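Local structure of putative nucleoside-diphosphate-sugar epimerase (Staphylococcus aureus subsp. aureus, 3E48) at residues D67-I72 with E87-A92; H100-G105 with D189-R194; R126-S131 with Y135-M140. The protein is of unknown function but probably binds NAD(P) through a Rossmann-type domain, as in nucleoside-diphosphate-sugar epimerases. All coordinates share one frame; numbering follows the deposited sequence.

Contact 1: residues D67-I72 with E87-A92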
ATOM      1  N   ASP B  67     -11.353  -5.880  23.428  1.00  6.59           N
ATOM      2  CA  ASP B  67     -11.632  -6.989  22.527  1.00  7.78           C
ATOM      3  C   ASP B  67     -11.691  -6.559  21.074  1.00  8.59           C
ATOM      4  O   ASP B  67     -11.273  -7.293  20.177  1.00  8.30           O
ATOM      5  CB  ASP B  67     -12.948  -7.643  22.938  1.00  4.04           C
ATOM      6  CG  ASP B  67     -12.863  -8.282  24.305  1.00  7.56           C
ATOM      7  OD1 ASP B  67     -13.654  -7.914  25.203  1.00  9.97           O
ATOM      8  OD2 ASP B  67     -11.987  -9.156  24.474  1.00 10.00           O
ATOM      9  N   THR B  68     -12.219  -5.364  20.852  1.00  5.92           N
ATOM     10  CA  THR B  68     -12.346  -4.820  19.515  1.00  7.40           C
ATOM     11  C   THR B  68     -11.871  -3.382  19.526  1.00  8.71           C
ATOM     12  O   THR B  68     -12.321  -2.575  20.344  1.00  8.16           O
ATOM     13  CB  THR B  68     -13.812  -4.866  19.047  1.00 11.62           C
ATOM     14  OG1 THR B  68     -14.259  -6.226  19.043  1.00 13.60           O
ATOM     15  CG2 THR B  68     -13.951  -4.292  17.648  1.00 13.97           C
ATOM     16  N   VAL B  69     -10.940  -3.080  18.628  1.00  5.71           N
ATOM     17  CA  VAL B  69     -10.397  -1.741  18.492  1.00  5.22           C
ATOM     18  C   VAL B  69     -10.837  -1.168  17.151  1.00  6.05           C
ATOM     19  O   VAL B  69     -10.668  -1.802  16.105  1.00  7.48           O
ATOM     20  CB  VAL B  69      -8.846  -1.750  18.545  1.00  5.67           C
ATOM     21  CG1 VAL B  69      -8.294  -0.375  18.172  1.00  5.93           C
ATOM     22  CG2 VAL B  69      -8.379  -2.138  19.945  1.00  9.10           C
ATOM     23  N   VAL B  70     -11.438   0.016  17.204  1.00  4.18           N
ATOM     24  CA  VAL B  70     -11.883   0.728  16.010  1.00  6.03           C
ATOM     25  C   VAL B  70     -10.837   1.831  15.917  1.00  7.72           C
ATOM     26  O   VAL B  70     -10.790   2.726  16.761  1.00  7.42           O
ATOM     27  CB  VAL B  70     -13.291   1.323  16.201  1.00  6.17           C
ATOM     28  CG1 VAL B  70     -13.757   1.983  14.910  1.00  8.02           C
ATOM     29  CG2 VAL B  70     -14.262   0.224  16.617  1.00  7.13           C
ATOM     30  N   PHE B  71      -9.986   1.730  14.899  1.00  6.34           N
ATOM     31  CA  PHE B  71      -8.872   2.653  14.697  1.00  7.36           C
ATOM     32  C   PHE B  71      -9.105   3.722  13.645  1.00  5.47           C
ATOM     33  O   PHE B  71      -9.411   3.414  12.496  1.00  5.85           O
ATOM     34  CB  PHE B  71      -7.628   1.852  14.303  1.00  5.18           C
ATOM     35  CG  PHE B  71      -6.361   2.655  14.276  1.00  6.09           C
ATOM     36  CD1 PHE B  71      -5.682   2.931  15.458  1.00  9.08           C
ATOM     37  CD2 PHE B  71      -5.847   3.140  13.075  1.00  7.09           C
ATOM     38  CE1 PHE B  71      -4.507   3.681  15.452  1.00  9.21           C
ATOM     39  CE2 PHE B  71      -4.667   3.895  13.054  1.00  8.17           C
ATOM     40  CZ  PHE B  71      -3.996   4.165  14.250  1.00  8.06           C
ATOM     41  N   ILE B  72      -8.954   4.978  14.053  1.00  6.16           N
ATOM     42  CA  ILE B  72      -9.094   6.108  13.146  1.00  4.05           C
ATOM     43  C   ILE B  72      -7.693   6.678  12.951  1.00  6.02           C
ATOM     44  O   ILE B  72      -7.087   7.186  13.893  1.00  7.97           O
ATOM     45  CB  ILE B  72     -10.002   7.201  13.743  1.00  7.13           C
ATOM     46  CG1 ILE B  72     -11.402   6.627  13.964  1.00  6.23           C
ATOM     47  CG2 ILE B  72     -10.049   8.416  12.814  1.00  9.35           C
ATOM     48  CD1 ILE B  72     -12.367   7.595  14.611  1.00 10.17           C
ATOM     49  N   GLU B  87       1.967   0.253  12.779  1.00  6.73           N
ATOM     50  CA  GLU B  87       2.872  -0.726  13.358  1.00  6.58           C
ATOM     51  C   GLU B  87       2.512  -0.856  14.833  1.00  6.03           C
ATOM     52  O   GLU B  87       2.433  -1.960  15.358  1.00  6.11           O
ATOM     53  CB  GLU B  87       4.333  -0.282  13.235  1.00  8.03           C
ATOM     54  CG  GLU B  87       4.958  -0.448  11.850  1.00  8.37           C
ATOM     55  CD  GLU B  87       5.140  -1.898  11.440  1.00 13.97           C
ATOM     56  OE1 GLU B  87       5.384  -2.748  12.318  1.00 18.46           O
ATOM     57  OE2 GLU B  87       5.063  -2.192  10.230  1.00 12.60           O
ATOM     58  N   ASN B  88       2.280   0.271  15.496  1.00  7.29           N
ATOM     59  CA  ASN B  88       1.942   0.233  16.908  1.00  6.79           C
ATOM     60  C   ASN B  88       0.581  -0.399  17.141  1.00 10.72           C
ATOM     61  O   ASN B  88       0.385  -1.128  18.115  1.00  7.00           O
ATOM     62  CB  ASN B  88       2.016   1.635  17.513  1.00  8.69           C
ATOM     63  CG  ASN B  88       3.447   2.132  17.624  1.00  9.74           C
ATOM     64  OD1 ASN B  88       4.390   1.335  17.593  1.00 10.63           O
ATOM     65  ND2 ASN B  88       3.618   3.443  17.767  1.00  7.12           N
ATOM     66  N   LEU B  89      -0.358  -0.129  16.241  1.00  5.59           N
ATOM     67  CA  LEU B  89      -1.693  -0.708  16.350  1.00  5.38           C
ATOM     68  C   LEU B  89      -1.591  -2.230  16.402  1.00  7.39           C
ATOM     69  O   LEU B  89      -2.121  -2.866  17.314  1.00  6.85           O
ATOM     70  CB  LEU B  89      -2.542  -0.293  15.149  1.00  5.91           C
ATOM     71  CG  LEU B  89      -3.871  -1.023  14.955  1.00  6.74           C
ATOM     72  CD1 LEU B  89      -4.817  -0.744  16.127  1.00  8.19           C
ATOM     73  CD2 LEU B  89      -4.492  -0.555  13.641  1.00  7.46           C
ATOM     74  N   VAL B  90      -0.901  -2.810  15.422  1.00  8.01           N
ATOM     75  CA  VAL B  90      -0.740  -4.260  15.352  1.00  6.70           C
ATOM     76  C   VAL B  90       0.050  -4.824  16.532  1.00  7.72           C
ATOM     77  O   VAL B  90      -0.332  -5.844  17.107  1.00  8.09           O
ATOM     78  CB  VAL B  90      -0.051  -4.688  14.034  1.00  9.84           C
ATOM     79  CG1 VAL B  90       0.214  -6.187  14.045  1.00 14.85           C
ATOM     80  CG2 VAL B  90      -0.935  -4.319  12.849  1.00 12.45           C
ATOM     81  N   TYR B  91       1.151  -4.169  16.889  1.00  8.08           N
ATOM     82  CA  TYR B  91       1.973  -4.636  17.995  1.00  9.63           C
ATOM     83  C   TYR B  91       1.194  -4.671  19.299  1.00  7.54           C
ATOM     84  O   TYR B  91       1.250  -5.655  20.039  1.00  8.11           O
ATOM     85  CB  TYR B  91       3.198  -3.739  18.163  1.00 11.34           C
ATOM     86  CG  TYR B  91       4.101  -4.154  19.302  1.00  7.94           C
ATOM     87  CD1 TYR B  91       3.820  -3.782  20.614  1.00 10.34           C
ATOM     88  CD2 TYR B  91       5.232  -4.932  19.067  1.00 11.88           C
ATOM     89  CE1 TYR B  91       4.641  -4.170  21.663  1.00 10.80           C
ATOM     90  CE2 TYR B  91       6.063  -5.328  20.110  1.00 15.96           C
ATOM     91  CZ  TYR B  91       5.762  -4.942  21.406  1.00 16.85           C
ATOM     92  OH  TYR B  91       6.584  -5.310  22.444  1.00 19.97           O
ATOM     93  N   ALA B  92       0.474  -3.589  19.577  1.00  5.84           N
ATOM     94  CA  ALA B  92      -0.305  -3.490  20.806  1.00  8.58           C
ATOM     95  C   ALA B  92      -1.485  -4.452  20.810  1.00  8.70           C
ATOM     96  O   ALA B  92      -1.830  -5.005  21.856  1.00  6.63           O
ATOM     97  CB  ALA B  92      -0.793  -2.061  21.003  1.00  4.78           C
TER
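Strand 68-71 packs against helix 84-96, with Phe71 and Leu89 nearest each other at 8.1 Å between their CA atoms. This is the layering of a Rossmann-type fold: the strand lies in the parallel part of the central sheet, the helix lies against one side of it, and the chain then returns to strand 100-106, the parallel neighbour of 68-71, so that the three elements make a beta-alpha-beta crossover. No hydrogen bond joins the two segments; they meet through three buried apolar side chains. Val69 and Phe71, two apart on the strand, both send their CB toward the helix, whereas Val70 between them turns its CB to the other side of the sheet. Leu89 comes from the helix between the two. With its CG anti to the backbone N (chi1 168°), the two methyls divide the contact, CD2 over the Phe71 ring and CD1 between Phe71 and Val69. CD2 sits above one face of the Phe71 ring in a CH-pi contact, 4.1 Å from the ring centroid and 23° off the normal, displaced toward the rim on the side where the ring is attached: the nearest ring atom is Phe71 CG, 3.8 Å from Leu89 CD2. The Phe71 ring is held by more than this leucine, since it also stacks with Tyr53 and touches Met59 of helix 56-63 and Tyr120 of helix 118-131. Beside Leu89, Asn88 ties helix 84-96 through its amide to Tyr53 O and to Gln56 NE2 at the start of helix 56-63. The other leucine methyl serves both strand residues: Leu89 CD1 lies 3.8 Å from Phe71 CD1, and its further partner is Val69 CG1, the valine methyl anti to the backbone N, at 4.1 Å.

Contact 2: residues H100-G105 with D189-R194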
ATOM      1  N   HIS B 100     -10.034  -8.289  17.564  1.00  5.43           N
ATOM      2  CA  HIS B 100     -10.491  -7.778  16.284  1.00  6.59           C
ATOM      3  C   HIS B 100     -10.197  -6.301  16.123  1.00  9.05           C
ATOM      4  O   HIS B 100     -10.288  -5.530  17.078  1.00  6.71           O
ATOM      5  CB  HIS B 100     -11.994  -8.037  16.140  1.00  9.54           C
ATOM      6  CG  HIS B 100     -12.479  -7.972  14.727  1.00 12.81           C
ATOM      7  ND1 HIS B 100     -12.782  -6.786  14.099  1.00 14.70           N
ATOM      8  CD2 HIS B 100     -12.658  -8.947  13.802  1.00 11.74           C
ATOM      9  CE1 HIS B 100     -13.127  -7.028  12.848  1.00 10.41           C
ATOM     10  NE2 HIS B 100     -13.059  -8.331  12.640  1.00 10.82           N
ATOM     11  N   ILE B 101      -9.842  -5.911  14.904  1.00  4.42           N
ATOM     12  CA  ILE B 101      -9.540  -4.520  14.605  1.00  4.31           C
ATOM     13  C   ILE B 101     -10.411  -4.039  13.450  1.00  5.55           C
ATOM     14  O   ILE B 101     -10.484  -4.690  12.412  1.00  6.16           O
ATOM     15  CB  ILE B 101      -8.059  -4.325  14.185  1.00  7.75           C
ATOM     16  CG1 ILE B 101      -7.129  -4.585  15.377  1.00  9.19           C
ATOM     17  CG2 ILE B 101      -7.858  -2.908  13.642  1.00  8.02           C
ATOM     18  CD1 ILE B 101      -5.650  -4.649  15.003  1.00  9.80           C
ATOM     19  N   ILE B 102     -11.097  -2.920  13.651  1.00  7.21           N
ATOM     20  CA  ILE B 102     -11.904  -2.328  12.595  1.00  6.35           C
ATOM     21  C   ILE B 102     -11.075  -1.108  12.207  1.00  6.39           C
ATOM     22  O   ILE B 102     -10.915  -0.184  13.003  1.00  7.76           O
ATOM     23  CB  ILE B 102     -13.298  -1.898  13.106  1.00  6.85           C
ATOM     24  CG1 ILE B 102     -14.071  -3.134  13.585  1.00  7.98           C
ATOM     25  CG2 ILE B 102     -14.065  -1.182  11.989  1.00  9.70           C
ATOM     26  CD1 ILE B 102     -15.438  -2.838  14.203  1.00  7.18           C
ATOM     27  N   PHE B 103     -10.520  -1.125  10.999  1.00  5.48           N
ATOM     28  CA  PHE B 103      -9.662  -0.037  10.532  1.00  5.83           C
ATOM     29  C   PHE B 103     -10.396   0.884   9.569  1.00  5.87           C
ATOM     30  O   PHE B 103     -10.950   0.430   8.574  1.00  6.54           O
ATOM     31  CB  PHE B 103      -8.421  -0.619   9.846  1.00  5.35           C
ATOM     32  CG  PHE B 103      -7.360   0.397   9.532  1.00  6.35           C
ATOM     33  CD1 PHE B 103      -6.270   0.568  10.377  1.00  7.87           C
ATOM     34  CD2 PHE B 103      -7.449   1.181   8.390  1.00  5.80           C
ATOM     35  CE1 PHE B 103      -5.274   1.510  10.088  1.00  7.47           C
ATOM     36  CE2 PHE B 103      -6.457   2.131   8.089  1.00  8.12           C
ATOM     37  CZ  PHE B 103      -5.371   2.291   8.942  1.00  3.72           C
ATOM     38  N   ILE B 104     -10.402   2.178   9.876  1.00  4.02           N
ATOM     39  CA  ILE B 104     -11.076   3.162   9.030  1.00  8.55           C
ATOM     40  C   ILE B 104     -10.083   3.800   8.055  1.00  8.98           C
ATOM     41  O   ILE B 104      -9.377   4.741   8.412  1.00  8.85           O
ATOM     42  CB  ILE B 104     -11.709   4.283   9.876  1.00  8.38           C
ATOM     43  CG1 ILE B 104     -12.619   3.676  10.952  1.00 11.98           C
ATOM     44  CG2 ILE B 104     -12.486   5.235   8.969  1.00 12.65           C
ATOM     45  CD1 ILE B 104     -13.756   2.843  10.413  1.00 18.55           C
ATOM     46  N   GLY B 105     -10.049   3.295   6.825  1.00  6.20           N
ATOM     47  CA  GLY B 105      -9.131   3.822   5.832  1.00  7.93           C
ATOM     48  C   GLY B 105      -9.783   4.685   4.771  1.00 10.29           C
ATOM     49  O   GLY B 105     -11.003   4.681   4.617  1.00 13.44           O
ATOM     50  N   ASP B 189     -21.550 -10.092  12.691  1.00 12.47           N
ATOM     51  CA  ASP B 189     -21.663 -10.928  11.501  1.00 11.49           C
ATOM     52  C   ASP B 189     -21.132 -10.204  10.272  1.00 13.84           C
ATOM     53  O   ASP B 189     -20.882 -10.823   9.242  1.00 15.78           O
ATOM     54  CB  ASP B 189     -23.116 -11.341  11.274  1.00 21.09           C
ATOM     55  CG  ASP B 189     -23.460 -12.638  11.967  1.00 26.69           C
ATOM     56  OD1 ASP B 189     -23.170 -12.766  13.174  1.00 32.75           O
ATOM     57  OD2 ASP B 189     -24.022 -13.534  11.304  1.00 40.57           O
ATOM     58  N   THR B 190     -20.950  -8.893  10.392  1.00 11.08           N
ATOM     59  CA  THR B 190     -20.440  -8.086   9.288  1.00 10.72           C
ATOM     60  C   THR B 190     -18.915  -7.985   9.336  1.00 10.57           C
ATOM     61  O   THR B 190     -18.293  -7.491   8.405  1.00 10.20           O
ATOM     62  CB  THR B 190     -20.999  -6.648   9.332  1.00 12.79           C
ATOM     63  OG1 THR B 190     -20.533  -5.994  10.520  1.00  9.97           O
ATOM     64  CG2 THR B 190     -22.519  -6.662   9.321  1.00 13.05           C
ATOM     65  N   TRP B 191     -18.319  -8.457  10.425  1.00 10.58           N
ATOM     66  CA  TRP B 191     -16.875  -8.390  10.601  1.00  9.64           C
ATOM     67  C   TRP B 191     -16.081  -9.301   9.662  1.00 10.09           C
ATOM     68  O   TRP B 191     -16.601 -10.295   9.153  1.00 16.72           O
ATOM     69  CB  TRP B 191     -16.519  -8.724  12.054  1.00 11.88           C
ATOM     70  CG  TRP B 191     -17.105  -7.783  13.071  1.00 14.21           C
ATOM     71  CD1 TRP B 191     -17.983  -6.760  12.841  1.00 14.16           C
ATOM     72  CD2 TRP B 191     -16.832  -7.767  14.479  1.00 11.07           C
ATOM     73  NE1 TRP B 191     -18.270  -6.107  14.018  1.00 13.35           N
ATOM     74  CE2 TRP B 191     -17.576  -6.706  15.039  1.00 10.68           C
ATOM     75  CE3 TRP B 191     -16.029  -8.550  15.321  1.00 14.73           C
ATOM     76  CZ2 TRP B 191     -17.541  -6.404  16.405  1.00 13.01           C
ATOM     77  CZ3 TRP B 191     -15.993  -8.250  16.679  1.00 15.43           C
ATOM     78  CH2 TRP B 191     -16.746  -7.187  17.205  1.00 15.57           C
ATOM     79  N   GLY B 192     -14.818  -8.943   9.432  1.00 13.17           N
ATOM     80  CA  GLY B 192     -13.948  -9.750   8.590  1.00 13.39           C
ATOM     81  C   GLY B 192     -14.069  -9.513   7.099  1.00 15.96           C
ATOM     82  O   GLY B 192     -13.477 -10.234   6.297  1.00 18.27           O
ATOM     83  N   LYS B 193     -14.835  -8.501   6.723  1.00 15.87           N
ATOM     84  CA  LYS B 193     -15.016  -8.191   5.318  1.00 14.87           C
ATOM     85  C   LYS B 193     -14.457  -6.805   5.005  1.00 11.41           C
ATOM     86  O   LYS B 193     -14.166  -6.019   5.909  1.00 16.79           O
ATOM     87  CB  LYS B 193     -16.501  -8.258   4.961  1.00 17.32           C
ATOM     88  CG  LYS B 193     -16.757  -8.372   3.474  1.00 33.22           C
ATOM     89  CD  LYS B 193     -16.230  -9.690   2.932  1.00 35.92           C
ATOM     90  CE  LYS B 193     -15.749  -9.537   1.501  1.00 34.91           C
ATOM     91  NZ  LYS B 193     -14.586  -8.603   1.440  1.00 24.80           N
ATOM     92  N   ARG B 194     -14.295  -6.518   3.717  1.00 13.27           N
ATOM     93  CA  ARG B 194     -13.778  -5.233   3.264  1.00 10.80           C
ATOM     94  C   ARG B 194     -14.976  -4.421   2.787  1.00 10.89           C
ATOM     95  O   ARG B 194     -15.782  -4.908   1.996  1.00 13.23           O
ATOM     96  CB  ARG B 194     -12.789  -5.451   2.115  1.00 11.47           C
ATOM     97  CG  ARG B 194     -11.885  -4.267   1.816  1.00 14.96           C
ATOM     98  CD  ARG B 194     -10.876  -4.629   0.722  1.00 19.36           C
ATOM     99  NE  ARG B 194      -9.904  -3.567   0.469  1.00 13.98           N
ATOM    100  CZ  ARG B 194      -8.849  -3.309   1.238  1.00 17.85           C
ATOM    101  NH1 ARG B 194      -8.026  -2.321   0.921  1.00 15.64           N
ATOM    102  NH2 ARG B 194      -8.605  -4.045   2.315  1.00 23.42           N
TER
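His100 and Trp191 meet by their rings, the six-membered part of the indole set obliquely against the imidazole. With planes at 33° and centroids 4.6 Å apart, the pair is neither a parallel stack nor an edge-to-face pair. Trp191 CE3 stands above the middle of the imidazole, and its closest approach to the root of that ring is 3.6 Å, to His100 CG. On the same side of the indole plane, but nearer its pyrrole part, the end of Ile102 arrives: CD1 is 4.5 Å from Trp191 CE2. The backbone N of Gly192 lies at the edge of the imidazole, close to its plane.

The second shell fixes the rotation of the indole. Trp191 NE1 is hydrogen-bonded to Ile184 O in helix 174-186, and Trp191 also touches Thr68 on the next strand. The backbone of the loop is tied down just after the tryptophan, where Gly192 N bonds to Thr136 OG1; Gly192 itself takes a positive phi (83°), turning the chain toward strand 194-203.

The strand residues emerge from the start and middle of strand 100-106, the loop from the link between helix 174-186 and strand 194-203. The loop thus packs, beside helix 174-186, against the start of a central strand in the parallel part of a Rossmann-type sheet.

Contact 3: residues R126-S131 with Y135-M140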
ATOM      1  N   ARG B 126      -2.246  -4.080   4.059  1.00  4.55           N
ATOM      2  CA  ARG B 126      -1.375  -5.248   3.982  1.00  4.90           C
ATOM      3  C   ARG B 126      -0.813  -5.660   5.341  1.00  6.09           C
ATOM      4  O   ARG B 126      -0.754  -6.852   5.652  1.00  5.32           O
ATOM      5  CB  ARG B 126      -0.258  -4.971   2.972  1.00  3.68           C
ATOM      6  CG  ARG B 126      -0.836  -4.769   1.581  1.00  5.32           C
ATOM      7  CD  ARG B 126       0.125  -4.134   0.593  1.00  5.95           C
ATOM      8  NE  ARG B 126      -0.452  -4.177  -0.751  1.00  6.46           N
ATOM      9  CZ  ARG B 126      -1.486  -3.442  -1.155  1.00  7.82           C
ATOM     10  NH1 ARG B 126      -2.070  -2.580  -0.327  1.00  4.23           N
ATOM     11  NH2 ARG B 126      -1.965  -3.597  -2.385  1.00  9.00           N
ATOM     12  N   LEU B 127      -0.419  -4.691   6.166  1.00  5.07           N
ATOM     13  CA  LEU B 127       0.118  -5.036   7.478  1.00  4.75           C
ATOM     14  C   LEU B 127      -0.941  -5.786   8.284  1.00  8.63           C
ATOM     15  O   LEU B 127      -0.632  -6.752   8.981  1.00  7.26           O
ATOM     16  CB  LEU B 127       0.562  -3.790   8.247  1.00  6.12           C
ATOM     17  CG  LEU B 127       1.399  -4.064   9.510  1.00  7.01           C
ATOM     18  CD1 LEU B 127       2.752  -4.676   9.114  1.00  9.66           C
ATOM     19  CD2 LEU B 127       1.605  -2.771  10.278  1.00  8.66           C
ATOM     20  N   LEU B 128      -2.192  -5.343   8.198  1.00  6.24           N
ATOM     21  CA  LEU B 128      -3.255  -6.030   8.926  1.00  8.20           C
ATOM     22  C   LEU B 128      -3.357  -7.464   8.421  1.00  7.90           C
ATOM     23  O   LEU B 128      -3.508  -8.400   9.205  1.00  8.67           O
ATOM     24  CB  LEU B 128      -4.591  -5.299   8.748  1.00  4.24           C
ATOM     25  CG  LEU B 128      -4.650  -4.012   9.574  1.00  6.77           C
ATOM     26  CD1 LEU B 128      -5.764  -3.114   9.063  1.00  7.23           C
ATOM     27  CD2 LEU B 128      -4.869  -4.361  11.042  1.00  7.54           C
ATOM     28  N   SER B 129      -3.262  -7.635   7.105  1.00  8.09           N
ATOM     29  CA  SER B 129      -3.327  -8.965   6.515  1.00  7.30           C
ATOM     30  C   SER B 129      -2.194  -9.861   7.034  1.00  8.53           C
ATOM     31  O   SER B 129      -2.419 -11.032   7.340  1.00  9.29           O
ATOM     32  CB  SER B 129      -3.258  -8.862   4.985  1.00  8.20           C
ATOM     33  OG  SER B 129      -3.347 -10.145   4.386  1.00 11.44           O
ATOM     34  N   THR B 130      -0.983  -9.316   7.154  1.00  7.24           N
ATOM     35  CA  THR B 130       0.155 -10.113   7.624  1.00  4.81           C
ATOM     36  C   THR B 130       0.141 -10.408   9.122  1.00  8.56           C
ATOM     37  O   THR B 130       0.787 -11.356   9.573  1.00  9.06           O
ATOM     38  CB  THR B 130       1.512  -9.429   7.353  1.00  8.07           C
ATOM     39  OG1 THR B 130       1.683  -8.326   8.256  1.00  9.65           O
ATOM     40  CG2 THR B 130       1.592  -8.928   5.918  1.00  7.65           C
ATOM     41  N   SER B 131      -0.593  -9.601   9.886  1.00  9.58           N
ATOM     42  CA  SER B 131      -0.656  -9.736  11.345  1.00  8.22           C
ATOM     43  C   SER B 131      -1.304 -11.002  11.892  1.00  7.22           C
ATOM     44  O   SER B 131      -0.953 -11.459  12.981  1.00 10.07           O
ATOM     45  CB  SER B 131      -1.384  -8.536  11.948  1.00  8.72           C
ATOM     46  OG  SER B 131      -2.767  -8.623  11.679  1.00  8.51           O
ATOM     47  N   TYR B 135      -9.688  -8.809  11.251  1.00  8.03           N
ATOM     48  CA  TYR B 135      -9.930  -7.393  11.034  1.00  6.39           C
ATOM     49  C   TYR B 135     -10.986  -7.117   9.972  1.00  9.34           C
ATOM     50  O   TYR B 135     -11.306  -7.973   9.145  1.00  8.24           O
ATOM     51  CB  TYR B 135      -8.623  -6.659  10.670  1.00  8.32           C
ATOM     52  CG  TYR B 135      -8.070  -6.997   9.301  1.00  8.42           C
ATOM     53  CD1 TYR B 135      -7.415  -8.207   9.069  1.00  6.74           C
ATOM     54  CD2 TYR B 135      -8.226  -6.114   8.232  1.00 10.08           C
ATOM     55  CE1 TYR B 135      -6.931  -8.528   7.797  1.00  8.37           C
ATOM     56  CE2 TYR B 135      -7.746  -6.424   6.965  1.00  7.98           C
ATOM     57  CZ  TYR B 135      -7.104  -7.630   6.754  1.00  9.38           C
ATOM     58  OH  TYR B 135      -6.655  -7.941   5.489  1.00 11.73           O
ATOM     59  N   THR B 136     -11.518  -5.902  10.022  1.00  6.97           N
ATOM     60  CA  THR B 136     -12.537  -5.432   9.091  1.00  7.36           C
ATOM     61  C   THR B 136     -11.969  -4.131   8.557  1.00  8.13           C
ATOM     62  O   THR B 136     -11.699  -3.209   9.324  1.00 10.13           O
ATOM     63  CB  THR B 136     -13.868  -5.162   9.831  1.00  8.95           C
ATOM     64  OG1 THR B 136     -14.301  -6.368  10.477  1.00  9.49           O
ATOM     65  CG2 THR B 136     -14.948  -4.708   8.859  1.00  9.44           C
ATOM     66  N   TYR B 137     -11.757  -4.067   7.248  1.00  5.76           N
ATOM     67  CA  TYR B 137     -11.190  -2.870   6.643  1.00  9.31           C
ATOM     68  C   TYR B 137     -12.304  -2.052   5.995  1.00  7.97           C
ATOM     69  O   TYR B 137     -12.946  -2.487   5.036  1.00  8.17           O
ATOM     70  CB  TYR B 137     -10.117  -3.269   5.624  1.00  5.87           C
ATOM     71  CG  TYR B 137      -9.146  -2.159   5.309  1.00  6.73           C
ATOM     72  CD1 TYR B 137      -9.422  -1.227   4.311  1.00  7.57           C
ATOM     73  CD2 TYR B 137      -7.978  -1.999   6.056  1.00  6.84           C
ATOM     74  CE1 TYR B 137      -8.559  -0.155   4.066  1.00  9.78           C
ATOM     75  CE2 TYR B 137      -7.109  -0.931   5.819  1.00  6.35           C
ATOM     76  CZ  TYR B 137      -7.410  -0.015   4.825  1.00  8.82           C
ATOM     77  OH  TYR B 137      -6.572   1.049   4.588  1.00 10.60           O
ATOM     78  N   VAL B 138     -12.537  -0.867   6.548  1.00  5.54           N
ATOM     79  CA  VAL B 138     -13.590   0.017   6.067  1.00  5.55           C
ATOM     80  C   VAL B 138     -12.998   1.195   5.314  1.00  7.80           C
ATOM     81  O   VAL B 138     -12.304   2.016   5.896  1.00 12.61           O
ATOM     82  CB  VAL B 138     -14.422   0.557   7.251  1.00  8.62           C
ATOM     83  CG1 VAL B 138     -15.562   1.432   6.739  1.00 12.14           C
ATOM     84  CG2 VAL B 138     -14.953  -0.604   8.078  1.00 10.64           C
ATOM     85  N   ARG B 139     -13.262   1.285   4.016  1.00  4.49           N
ATOM     86  CA  ARG B 139     -12.732   2.396   3.239  1.00  7.76           C
ATOM     87  C   ARG B 139     -13.816   3.457   3.091  1.00  9.48           C
ATOM     88  O   ARG B 139     -14.975   3.133   2.843  1.00 14.28           O
ATOM     89  CB  ARG B 139     -12.253   1.890   1.871  1.00  8.84           C
ATOM     90  CG  ARG B 139     -11.040   0.967   1.993  1.00  7.17           C
ATOM     91  CD  ARG B 139     -10.758   0.154   0.729  1.00  8.27           C
ATOM     92  NE  ARG B 139     -10.316   0.980  -0.389  1.00  8.21           N
ATOM     93  CZ  ARG B 139     -11.058   1.250  -1.457  1.00  8.09           C
ATOM     94  NH1 ARG B 139     -12.287   0.758  -1.556  1.00  6.48           N
ATOM     95  NH2 ARG B 139     -10.570   2.013  -2.428  1.00  8.40           N
HETATM   96  N   MSE B 140     -13.451   4.720   3.273  1.00  8.25           N
HETATM   97  CA  MSE B 140     -14.430   5.791   3.155  1.00  7.62           C
HETATM   98  C   MSE B 140     -14.142   6.721   1.982  1.00  9.16           C
HETATM   99  O   MSE B 140     -12.985   6.899   1.584  1.00  8.43           O
HETATM  100  CB  MSE B 140     -14.485   6.600   4.458  1.00 10.64           C
HETATM  101  CG  MSE B 140     -13.223   7.384   4.763  1.00 12.27           C
HETATM  102 SE   MSE B 140     -13.226   8.172   6.544  1.00 22.48          SE
HETATM  103  CE  MSE B 140     -11.379   7.839   6.984  1.00 15.56           C
TER
HETATM  104  O   HOH W   1      -6.122 -10.548   4.757  1.00 18.82           O
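Tyr135 sets its ring against helix 118-131 and reaches Leu128 and Ser129 in turn. Its CB points toward the helix, and CG takes the crowded position between the backbone N and the carbonyl carbon (chi1 70°), which brings one face of the ring up against Leu128. Leu128 CB stands almost exactly over the middle of that face, 3.7 Å from the centroid and 8° off the normal, a CH-pi contact. Farther along the ring, Tyr135 CE1 passes the backbone of the helix, 3.7 Å from Leu128 O. At the tip, the hydroxyl OH rests 3.6 Å from Ser129 CB. A water bridges the two side chains, 2.8 Å from Tyr135 OH and 2.8 Å from Ser129 OG, so the phenol is linked to the serine without a direct bond.

Segments 126-131 and 135-140 run nearly antiparallel, their axes at 169° and 9.8 Å apart at closest approach, as befits the second half of the beta-alpha-beta unit formed by strand 100-106, helix 118-131 and strand 134-143 in this Rossmann-type domain. The helix also faces the second subunit, where Arg126 NE bonds to Asp109 O of that subunit.

The branch of Leu128 continues past Tyr135 toward Tyr137, two residues on along the strand. There CD1 meets the ring at its edge, in the plane, 3.9 Å from Tyr137 CD2, while the same leucine also packs on Ile101 and Phe103 of the adjacent strand. The carbonyl that passes Tyr135 CE1 is itself engaged: Ser131 OG donates to Leu128 O across 2.6 Å.

Overall arrangement
The three contacts share one sheet, in which strands 68-71, 100-106 and 134-143 are consecutive neighbours. Contacts 1 and 2 have centres about 12 Å apart and are joined by backbone hydrogen bonds such as Ile102 N to Val69 O (2.7 Å); contacts 2 and 3, centres about 7 Å apart, are joined by the backbone hydrogen bond of Gly105 N to Val138 O (2.8 Å). The helices of contacts 1 and 3 lie on one side of the sheet and touch directly, Val90 CG1 being 3.5 Å from Ser131 CB, whereas the loop of contact 2 packs on the opposite side. As in other Rossmann domains, a dinucleotide would probably bind at the C-terminal ends of the strands, away from His100.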